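Local atomic coordinates of GDSL-like Lipase (Parabacteroides distasonis, PDB entry 3P94), a protein that is a serine hydrolase of the GDSL/SGNH family with a flavodoxin-like fold, probably hydrolysing ester bonds in lipids such as lysophospholipids. Residues A[121-126]-A[163-168]; A[14-19]-A[66-71]; A[84-89]-A[97-102]; A[34-39]-A[189-194]. All blocks are in the same frame, centred on the assembly; numbering follows the deposited sequence. Where two conformers were deposited one is given.

How the contacts relate
The fold is a parallel five-stranded sheet flanked by helices, and the four contacts join helices and loops around it. Along the chain contact 2 closes first, then contact 3, then contact 1; contact 4 spans residues 34 to 194, enclosing contacts 3 and 1 and crossing contact 2. Contacts 1 and 4 have centres about 15 Å apart and share an apolar layer of Ala164 and Met165 against Ile190, Met191 and Ile194; together they hold helix 185-202 against two different parts of the fold. Contact 1 also touches contact 3, Val122 and Ala125 packing on Ile84. Polar contact 2 stands apart, its centre about 30 Å from that of contact 1.

Contact 1: A[121-126]-A[163-168]; sequences SVLPAY and SAMKDE
Leu123 and Pro124, in the loop that leaves strand 116-120 of the parallel sheet, settle on Met165 and Lys166 at the C-terminal end of helix 161-165. The contact therefore joins two connections of the flavodoxin-like fold. Met165 is a selenomethionine, and its selenium and terminal methyl do the touching: SE lies 4.0 Å from CG of Leu123, while CE meets CD2 of the same leucine at 4.1 Å. The selenomethionine chain runs at a slant across the leucine branch. A bend at chi3 of Met165 (83°) turns the methyl back toward it. Pro124 works differently, with its ring set against backbone as much as side chain. Its CG is 3.7 Å from CA of Lys166 and 3.8 Å from CB of Lys166, and CD of Pro124 reaches CB of Met165 at 4.4 Å. Lys166 is the residue where the chain gives up helical geometry. Its CG sits between the backbone N and the carbonyl carbon (chi1 64°), and the extended chain beyond carries the amine away from the proline; within this contact the lysine packs through CA and CB. Met191 touches both Leu123 and Met165, and Leu123 lies near the probable Ser-His-Asp triad without touching it. The polar bonds of this loop go to other partners: OG of Ser121 accepts a hydrogen bond from N of His162, and N of Val122 gives one to OD1 of Asn144. The contact itself is van der Waals in character, so shape and burial of apolar surface, rather than directed bonds, decide how the loop lies.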
# COMPACT_ATOMS: atom_id res chain seq x y z
N SER A 121 4.89 -3.34 -5.20
CA SER A 121 5.95 -2.40 -5.55
C SER A 121 5.44 -1.00 -5.32
O SER A 121 4.32 -0.70 -5.74
CB SER A 121 6.31 -2.55 -7.02
OG SER A 121 5.22 -2.13 -7.84
N VAL A 122 6.25 -0.14 -4.70
CA VAL A 122 5.89 1.27 -4.55
C VAL A 122 5.80 1.81 -5.98
O VAL A 122 6.62 1.44 -6.83
CB VAL A 122 6.91 2.04 -3.66
CG1 VAL A 122 6.58 3.53 -3.59
CG2 VAL A 122 6.96 1.45 -2.25
N LEU A 123 4.75 2.60 -6.28
CA LEU A 123 4.54 3.12 -7.62
C LEU A 123 5.67 4.09 -8.04
O LEU A 123 6.28 4.74 -7.17
CB LEU A 123 3.18 3.83 -7.72
CG LEU A 123 2.01 3.03 -8.31
CD1 LEU A 123 1.77 1.73 -7.55
CD2 LEU A 123 0.74 3.85 -8.33
N PRO A 124 5.95 4.20 -9.36
CA PRO A 124 6.95 5.19 -9.81
C PRO A 124 6.51 6.61 -9.42
O PRO A 124 5.32 6.90 -9.37
CB PRO A 124 6.95 5.02 -11.33
CG PRO A 124 6.27 3.75 -11.61
CD PRO A 124 5.31 3.52 -10.50
N ALA A 125 7.48 7.45 -9.07
CA ALA A 125 7.27 8.86 -8.74
C ALA A 125 8.54 9.61 -9.05
O ALA A 125 9.60 9.27 -8.53
CB ALA A 125 6.87 9.03 -7.28
N TYR A 126 8.43 10.63 -9.90
CA TYR A 126 9.58 11.45 -10.28
C TYR A 126 9.72 12.67 -9.37
O TYR A 126 10.83 13.14 -9.14
CB TYR A 126 9.45 11.89 -11.75
CG TYR A 126 10.61 12.72 -12.25
CD1 TYR A 126 11.85 12.13 -12.51
CD2 TYR A 126 10.47 14.08 -12.50
CE1 TYR A 126 12.92 12.88 -12.99
CE2 TYR A 126 11.53 14.84 -12.98
CZ TYR A 126 12.75 14.23 -13.22
OH TYR A 126 13.81 14.97 -13.69
N SER A 163 7.09 -1.79 -12.76
CA SER A 163 7.57 -2.09 -14.11
C SER A 163 6.49 -1.88 -15.18
O SER A 163 6.81 -1.48 -16.31
CB SER A 163 8.10 -3.52 -14.19
OG SER A 163 9.19 -3.68 -13.29
N ALA A 164 5.22 -2.14 -14.83
CA ALA A 164 4.08 -2.00 -15.73
C ALA A 164 3.66 -0.54 -15.97
O ALA A 164 2.97 -0.26 -16.95
CB ALA A 164 2.89 -2.76 -15.18
N MSE A 165 4.03 0.38 -15.06
CA MSE A 165 3.56 1.77 -15.16
C MSE A 165 4.65 2.84 -15.37
O MSE A 165 4.30 3.97 -15.73
CB MSE A 165 2.78 2.12 -13.88
CG MSE A 165 1.56 1.24 -13.64
SE MSE A 165 0.84 1.47 -11.85
CE MSE A 165 -0.24 3.06 -12.20
N LYS A 166 5.93 2.51 -15.12
CA LYS A 166 7.01 3.52 -15.20
C LYS A 166 7.24 4.06 -16.62
O LYS A 166 7.02 3.36 -17.60
CB LYS A 166 8.33 2.95 -14.64
CG LYS A 166 8.91 1.77 -15.43
CD LYS A 166 10.16 1.22 -14.80
CE LYS A 166 10.73 0.09 -15.61
NZ LYS A 166 11.95 -0.48 -14.98
N ASP A 167 7.70 5.33 -16.70
CA ASP A 167 8.12 5.97 -17.95
C ASP A 167 9.66 5.95 -17.97
O ASP A 167 10.26 5.32 -17.08
CB ASP A 167 7.53 7.40 -18.11
CG ASP A 167 7.88 8.40 -17.02
OD1 ASP A 167 8.84 8.14 -16.25
OD2 ASP A 167 7.22 9.45 -16.95
N GLU A 168 10.28 6.64 -18.95
CA GLU A 168 11.74 6.69 -19.15
C GLU A 168 12.51 7.33 -17.97
O GLU A 168 13.70 7.07 -17.82
CB GLU A 168 12.06 7.45 -20.44
CG GLU A 168 11.69 6.71 -21.71
CD GLU A 168 12.72 5.71 -22.21
OE1 GLU A 168 12.80 4.60 -21.63
OE2 GLU A 168 13.44 6.04 -23.18

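Contact 2: A[14-19]-A[66-71]; sequences EANKTV and FRQDVI
Asn16 and Asp69 meet with their flat groups turned steeply against each other, amide and carboxylate planes 76° apart. The amide of Asn16 reaches from the end of helix 13-16 to the last turn of helix 59-71, where a wider pi-type turn interrupts the ordinary helical spacing. Its ND2 gives a hydrogen bond of 2.8 Å to OD1 of Asp69. That bond is almost straight (173° at the hydrogen); the oxygen lies in the plane of the amide, and the donor comes in nearly along the carboxylate C-O bond. The carboxylate is placed for this by a first torsion that sets CG of Asp69 beside its own backbone N, anti to the carbonyl carbon (chi1 -73°). Gln68 sends an extended chain past the same spot, crossing Asn16 at about a right angle. In one of its two conformers NE2 of Gln68 bonds to OD1 of Asp69 at 3.0 Å, from above the carboxylate plane, and to the backbone O of Phe9, so this second grip is less certain. The other oxygen of Asp69, OD2, is in a salt bridge with Arg65, while OD1 of Asn16 accepts from NE of Arg52. With an alanine in place of Asp69, ND2 of Asn16 would probably lose its acceptor and the charge of Arg65 its mate. Asp69 is buried, and its carboxylate is matched by donors on both oxygens, the arginine probably helping to keep it ionised. One straight amide-carboxylate bond thus ties helix 13-16 to the end of helix 59-71.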
# COMPACT_ATOMS: atom_id res chain seq x y z
N GLU A 14 -15.49 2.32 13.17
CA GLU A 14 -16.92 2.02 13.01
C GLU A 14 -17.16 1.02 11.88
O GLU A 14 -17.92 0.07 12.07
CB GLU A 14 -17.73 3.31 12.79
CG GLU A 14 -17.91 4.13 14.06
CD GLU A 14 -18.54 3.41 15.24
OE1 GLU A 14 -19.54 2.68 15.04
OE2 GLU A 14 -18.03 3.58 16.37
N ALA A 15 -16.51 1.24 10.72
CA ALA A 15 -16.62 0.36 9.55
C ALA A 15 -16.21 -1.08 9.88
O ALA A 15 -16.86 -2.01 9.39
CB ALA A 15 -15.75 0.90 8.43
N ASN A 16 -15.18 -1.27 10.72
CA ASN A 16 -14.68 -2.59 11.15
C ASN A 16 -15.74 -3.42 11.88
O ASN A 16 -15.73 -4.65 11.76
CB ASN A 16 -13.46 -2.42 12.04
CG ASN A 16 -12.21 -1.97 11.31
OD1 ASN A 16 -12.07 -2.10 10.09
ND2 ASN A 16 -11.26 -1.42 12.04
N LYS A 17 -16.67 -2.76 12.58
CA LYS A 17 -17.74 -3.40 13.37
C LYS A 17 -18.80 -4.13 12.50
O LYS A 17 -19.53 -4.96 13.04
CB LYS A 17 -18.45 -2.37 14.27
CG LYS A 17 -17.51 -1.65 15.25
CD LYS A 17 -18.28 -1.15 16.46
CE LYS A 17 -17.97 0.26 16.87
NZ LYS A 17 -19.20 0.94 17.31
N THR A 18 -18.87 -3.85 11.19
CA THR A 18 -19.85 -4.51 10.33
C THR A 18 -19.18 -5.36 9.24
O THR A 18 -19.89 -5.97 8.41
CB THR A 18 -20.86 -3.51 9.74
OG1 THR A 18 -20.16 -2.45 9.09
CG2 THR A 18 -21.82 -2.98 10.80
N VAL A 19 -17.84 -5.47 9.26
CA VAL A 19 -17.09 -6.34 8.36
C VAL A 19 -17.33 -7.79 8.83
O VAL A 19 -17.24 -8.05 10.04
CB VAL A 19 -15.58 -5.97 8.33
CG1 VAL A 19 -14.74 -7.07 7.67
CG2 VAL A 19 -15.35 -4.64 7.63
N PHE A 66 -2.24 -1.46 11.99
CA PHE A 66 -2.26 -2.84 11.48
C PHE A 66 -3.12 -3.79 12.30
O PHE A 66 -3.83 -4.61 11.71
CB PHE A 66 -0.83 -3.40 11.39
CG PHE A 66 -0.66 -4.48 10.34
CD1 PHE A 66 -0.58 -4.15 8.99
CD2 PHE A 66 -0.54 -5.81 10.71
CE1 PHE A 66 -0.43 -5.15 8.02
CE2 PHE A 66 -0.37 -6.81 9.74
CZ PHE A 66 -0.31 -6.46 8.40
N ARG A 67 -3.05 -3.72 13.64
CA ARG A 67 -3.82 -4.61 14.50
C ARG A 67 -5.36 -4.42 14.32
O ARG A 67 -6.07 -5.41 14.15
CB ARG A 67 -3.40 -4.43 15.97
CG ARG A 67 -4.17 -5.30 16.96
CD ARG A 67 -3.36 -5.58 18.23
NE ARG A 67 -2.07 -6.18 17.91
CZ ARG A 67 -1.88 -7.47 17.65
NH1 ARG A 67 -2.89 -8.33 17.72
NH2 ARG A 67 -0.67 -7.92 17.32
N GLN A 68 -5.86 -3.17 14.31
CA GLN A 68 -7.29 -2.86 14.18
C GLN A 68 -7.81 -3.09 12.76
O GLN A 68 -8.88 -3.67 12.58
CB GLN A 68 -7.56 -1.40 14.60
CG GLN A 68 -9.05 -1.00 14.48
CD GLN A 68 -9.31 0.47 14.64
OE1 GLN A 68 -9.56 0.96 15.74
NE2 GLN A 68 -9.31 1.20 13.52
N ASP A 69 -7.08 -2.60 11.76
CA ASP A 69 -7.54 -2.64 10.39
C ASP A 69 -7.13 -3.86 9.58
O ASP A 69 -7.61 -4.00 8.46
CB ASP A 69 -7.13 -1.33 9.70
CG ASP A 69 -7.96 -0.12 10.15
OD1 ASP A 69 -8.93 -0.32 10.92
OD2 ASP A 69 -7.65 1.01 9.73
N VAL A 70 -6.29 -4.76 10.13
CA VAL A 70 -5.88 -5.97 9.42
C VAL A 70 -6.06 -7.20 10.32
O VAL A 70 -6.92 -8.02 10.03
CB VAL A 70 -4.43 -5.93 8.82
CG1 VAL A 70 -4.08 -7.24 8.12
CG2 VAL A 70 -4.25 -4.76 7.87
N ILE A 71 -5.24 -7.33 11.38
CA ILE A 71 -5.24 -8.50 12.28
C ILE A 71 -6.65 -8.81 12.84
O ILE A 71 -7.11 -9.95 12.73
CB ILE A 71 -4.22 -8.35 13.44
CG1 ILE A 71 -2.76 -8.19 12.89
CG2 ILE A 71 -4.34 -9.53 14.44
CD1 ILE A 71 -1.69 -7.77 13.85

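Contact 3: A[84-89]-A[97-102]; sequences INDIAH and ENVFGN
The side chain of Asp86 lies with CG beside its backbone N, anti to the carbonyl carbon (chi1 -63°), and Val99 has CG1 anti to the backbone N (chi1 176°), a pairing that points the valine's two methyls at the aspartate. The two side chains overlap flank to flank, running oppositely, both methyls reaching CB: Asp86 CB is 3.5 Å from CG2 of Val99 and 3.7 Å from CG1 of Val99. CG1 also sits 3.7 Å from the carboxylate carbon CG of Asp86. This joins the short helix 84-87, at the Gly-Ile-Asn-Asp sequence that fits block III of SGNH hydrolases, to helix 96-112 just beyond it. In relatives the asparagine of that block helps form the oxyanion hole; Asn85 is its probable counterpart here. The short helix ends in a Schellman motif at His89, whose ring ND1 bonds in its plane to the backbone O of Asp86 at 3.1 Å. Thr59 serves as the polar hub, its OG1 hydrogen-bonded to OD2 of Asp86 and to ND2 of Asn102. An alanine at Asp86 would keep the CB contact but is likely to leave Thr59 without its carboxylate partner and a gap where CG lay against CG1 of Val99. Asp86 thus does two jobs: its CB packs as hydrocarbon against the valine, while OD2 of its buried carboxylate is hydrogen-bonded to Thr59, which links both helices to the start of helix 59-71.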
# COMPACT_ATOMS: atom_id res chain seq x y z
N ILE A 84 5.65 5.33 -0.07
CA ILE A 84 5.84 6.59 -0.81
C ILE A 84 5.75 7.81 0.12
O ILE A 84 6.53 8.76 -0.06
CB ILE A 84 4.92 6.73 -2.06
CG1 ILE A 84 5.45 7.82 -3.02
CG2 ILE A 84 3.46 7.03 -1.70
CD1 ILE A 84 6.82 7.58 -3.62
N ASN A 85 4.84 7.81 1.11
CA ASN A 85 4.72 8.97 2.00
C ASN A 85 5.90 9.03 2.99
O ASN A 85 6.23 10.12 3.44
CB ASN A 85 3.38 9.01 2.70
CG ASN A 85 2.25 9.24 1.71
OD1 ASN A 85 2.31 10.09 0.82
ND2 ASN A 85 1.21 8.47 1.83
N ASP A 86 6.56 7.89 3.25
CA ASP A 86 7.80 7.86 4.06
C ASP A 86 8.92 8.54 3.28
O ASP A 86 9.72 9.27 3.86
CB ASP A 86 8.21 6.42 4.36
CG ASP A 86 7.25 5.61 5.19
OD1 ASP A 86 6.18 5.24 4.64
OD2 ASP A 86 7.56 5.34 6.37
N ILE A 87 8.98 8.30 1.95
CA ILE A 87 9.97 8.90 1.03
C ILE A 87 9.71 10.42 0.96
O ILE A 87 10.65 11.21 0.91
CB ILE A 87 9.97 8.18 -0.37
CG1 ILE A 87 10.45 6.71 -0.21
CG2 ILE A 87 10.87 8.93 -1.40
CD1 ILE A 87 10.28 5.79 -1.45
N ALA A 88 8.43 10.82 1.04
CA ALA A 88 8.04 12.24 1.04
C ALA A 88 8.21 12.90 2.44
O ALA A 88 8.01 14.11 2.58
CB ALA A 88 6.61 12.39 0.56
N HIS A 89 8.59 12.09 3.47
CA HIS A 89 8.77 12.50 4.87
C HIS A 89 7.48 13.08 5.48
O HIS A 89 7.55 14.06 6.24
CB HIS A 89 9.92 13.52 5.04
CG HIS A 89 11.29 13.03 4.70
ND1 HIS A 89 11.58 11.68 4.47
CD2 HIS A 89 12.42 13.74 4.57
CE1 HIS A 89 12.87 11.65 4.19
NE2 HIS A 89 13.40 12.86 4.22
N GLU A 97 15.95 2.35 5.13
CA GLU A 97 16.08 1.04 5.78
C GLU A 97 15.02 0.85 6.88
O GLU A 97 14.56 -0.27 7.10
CB GLU A 97 17.50 0.87 6.39
CG GLU A 97 18.59 0.64 5.35
CD GLU A 97 19.29 1.86 4.76
OE1 GLU A 97 18.71 2.97 4.78
OE2 GLU A 97 20.42 1.68 4.24
N ASN A 98 14.62 1.94 7.56
CA ASN A 98 13.64 1.92 8.63
C ASN A 98 12.21 1.87 8.07
O ASN A 98 11.32 1.32 8.72
CB ASN A 98 13.84 3.11 9.58
CG ASN A 98 15.13 3.01 10.37
OD1 ASN A 98 15.61 1.93 10.71
ND2 ASN A 98 15.71 4.14 10.70
N VAL A 99 12.02 2.38 6.83
CA VAL A 99 10.76 2.29 6.08
C VAL A 99 10.56 0.80 5.76
O VAL A 99 9.49 0.24 6.05
CB VAL A 99 10.80 3.16 4.80
CG1 VAL A 99 9.52 3.00 3.97
CG2 VAL A 99 11.06 4.63 5.14
N PHE A 100 11.62 0.15 5.24
CA PHE A 100 11.64 -1.27 4.94
C PHE A 100 11.37 -2.09 6.22
O PHE A 100 10.61 -3.05 6.16
CB PHE A 100 12.98 -1.68 4.30
CG PHE A 100 13.13 -3.17 4.08
CD1 PHE A 100 12.30 -3.84 3.20
CD2 PHE A 100 14.10 -3.90 4.77
CE1 PHE A 100 12.43 -5.22 3.01
CE2 PHE A 100 14.24 -5.28 4.57
CZ PHE A 100 13.41 -5.93 3.69
N GLY A 101 11.98 -1.69 7.34
CA GLY A 101 11.83 -2.34 8.64
C GLY A 101 10.40 -2.38 9.12
O GLY A 101 9.96 -3.40 9.67
N ASN A 102 9.65 -1.28 8.90
CA ASN A 102 8.23 -1.20 9.24
C ASN A 102 7.42 -2.21 8.42
O ASN A 102 6.50 -2.83 8.96
CB ASN A 102 7.70 0.21 9.01
CG ASN A 102 8.00 1.20 10.10
OD1 ASN A 102 8.27 0.85 11.24
ND2 ASN A 102 7.91 2.46 9.78

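Contact 4: A[34-39]-A[189-194]; sequences DGWWPA and KIMEKI
Trp36, in an aromatic cluster with Phe43, Phe44 and Tyr188, lays its six-membered ring against Met191 and Glu192 of helix 185-202. At the ring rim, CZ2 of Trp36 lies 3.9 Å from the backbone N of Glu192, which sits near the ring plane. CH2 of Trp36 touches CB of Met191 at 4.0 Å. The selenomethionine then bends at chi3 (70°) and approaches obliquely: CE comes within 3.9 Å of CZ3 of Trp36, while the selenium of Met191 stands 5.2 Å from the centroid of the Trp36 six-membered ring, 19° off the normal. At the pyrrole side a water bridges the two segments, accepting from NE1 of Trp36 at 3.0 Å and donating to OE1 of Glu192 at 2.9 Å. The same OE1 takes NZ of Lys189 one helical turn back at 2.9 Å, a salt bridge within the helix, and OE2 of Glu192 pairs with Arg46. The indole N-H, buried with its ring, is thereby given an acceptor through the water. The arrangement is a Met-aromatic contact that, with the rim contact at Glu192 and the water bridge, packs the last helix of the flavodoxin-like domain against the segment following the first strand.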
# COMPACT_ATOMS: atom_id res chain seq x y z
N ASP A 34 -6.44 4.76 -0.86
CA ASP A 34 -7.59 5.63 -0.50
C ASP A 34 -8.26 6.29 -1.74
O ASP A 34 -9.45 6.58 -1.72
CB ASP A 34 -7.16 6.71 0.52
CG ASP A 34 -8.26 7.20 1.45
OD1 ASP A 34 -9.41 6.71 1.34
OD2 ASP A 34 -7.97 8.03 2.32
N GLY A 35 -7.50 6.48 -2.82
CA GLY A 35 -8.01 7.07 -4.05
C GLY A 35 -8.68 6.10 -5.00
O GLY A 35 -9.27 6.51 -6.01
N TRP A 36 -8.61 4.81 -4.69
CA TRP A 36 -9.16 3.76 -5.53
C TRP A 36 -10.69 3.78 -5.55
O TRP A 36 -11.25 3.71 -6.64
CB TRP A 36 -8.64 2.38 -5.10
CG TRP A 36 -8.51 1.37 -6.23
CD1 TRP A 36 -9.32 1.24 -7.32
CD2 TRP A 36 -7.51 0.35 -6.34
NE1 TRP A 36 -8.86 0.23 -8.13
CE2 TRP A 36 -7.75 -0.33 -7.56
CE3 TRP A 36 -6.40 -0.01 -5.57
CZ2 TRP A 36 -6.92 -1.37 -8.00
CZ3 TRP A 36 -5.59 -1.06 -6.00
CH2 TRP A 36 -5.86 -1.74 -7.19
N TRP A 37 -11.36 3.88 -4.37
CA TRP A 37 -12.84 3.90 -4.32
C TRP A 37 -13.43 5.09 -5.14
O TRP A 37 -14.28 4.81 -5.98
CB TRP A 37 -13.38 3.90 -2.88
CG TRP A 37 -14.88 3.86 -2.81
CD1 TRP A 37 -15.67 2.75 -2.80
CD2 TRP A 37 -15.77 4.99 -2.79
NE1 TRP A 37 -17.00 3.11 -2.80
CE2 TRP A 37 -17.09 4.48 -2.77
CE3 TRP A 37 -15.58 6.38 -2.76
CZ2 TRP A 37 -18.22 5.32 -2.76
CZ3 TRP A 37 -16.70 7.21 -2.72
CH2 TRP A 37 -17.99 6.68 -2.71
N PRO A 38 -13.00 6.37 -5.01
CA PRO A 38 -13.59 7.42 -5.85
C PRO A 38 -13.41 7.17 -7.36
O PRO A 38 -14.28 7.53 -8.14
CB PRO A 38 -12.89 8.71 -5.41
CG PRO A 38 -11.75 8.31 -4.59
CD PRO A 38 -12.02 6.95 -4.05
N ALA A 39 -12.30 6.51 -7.76
CA ALA A 39 -12.01 6.19 -9.16
C ALA A 39 -12.88 5.02 -9.67
O ALA A 39 -13.32 5.04 -10.82
CB ALA A 39 -10.53 5.86 -9.32
N LYS A 189 -6.78 0.71 -13.47
CA LYS A 189 -7.17 -0.44 -14.28
C LYS A 189 -5.95 -1.34 -14.58
O LYS A 189 -6.10 -2.57 -14.57
CB LYS A 189 -7.90 -0.00 -15.57
CG LYS A 189 -9.33 0.51 -15.31
CD LYS A 189 -10.32 -0.64 -15.03
CE LYS A 189 -11.53 -0.22 -14.24
NZ LYS A 189 -12.36 -1.40 -13.88
N ILE A 190 -4.75 -0.74 -14.77
CA ILE A 190 -3.50 -1.51 -14.94
C ILE A 190 -3.25 -2.28 -13.64
O ILE A 190 -3.01 -3.49 -13.65
CB ILE A 190 -2.28 -0.60 -15.33
CG1 ILE A 190 -2.40 -0.08 -16.78
CG2 ILE A 190 -0.92 -1.32 -15.11
CD1 ILE A 190 -1.47 1.02 -17.13
N MSE A 191 -3.34 -1.57 -12.52
CA MSE A 191 -3.14 -2.14 -11.19
C MSE A 191 -4.13 -3.26 -10.88
O MSE A 191 -3.71 -4.31 -10.38
CB MSE A 191 -3.25 -1.04 -10.12
CG MSE A 191 -2.09 -0.07 -10.16
SE MSE A 191 -2.51 1.49 -9.10
CE MSE A 191 -2.46 0.73 -7.36
N GLU A 192 -5.43 -3.06 -11.18
CA GLU A 192 -6.50 -4.02 -10.95
C GLU A 192 -6.17 -5.38 -11.60
O GLU A 192 -6.28 -6.40 -10.93
CB GLU A 192 -7.84 -3.47 -11.46
CG GLU A 192 -8.99 -4.47 -11.42
CD GLU A 192 -10.34 -3.96 -11.90
OE1 GLU A 192 -10.48 -2.74 -12.13
OE2 GLU A 192 -11.26 -4.80 -12.02
N LYS A 193 -5.75 -5.38 -12.88
CA LYS A 193 -5.41 -6.58 -13.64
C LYS A 193 -4.27 -7.36 -12.98
O LYS A 193 -4.40 -8.56 -12.78
CB LYS A 193 -5.06 -6.22 -15.10
CG LYS A 193 -4.86 -7.43 -16.01
CD LYS A 193 -4.53 -7.01 -17.42
N ILE A 194 -3.20 -6.66 -12.58
CA ILE A 194 -2.01 -7.27 -11.96
C ILE A 194 -2.31 -7.82 -10.55
O ILE A 194 -1.92 -8.95 -10.25
CB ILE A 194 -0.84 -6.23 -11.93
CG1 ILE A 194 -0.45 -5.81 -13.37
CG2 ILE A 194 0.38 -6.78 -11.17
CD1 ILE A 194 0.32 -4.54 -13.43
O HOH W 1 -9.98 -0.20 -10.91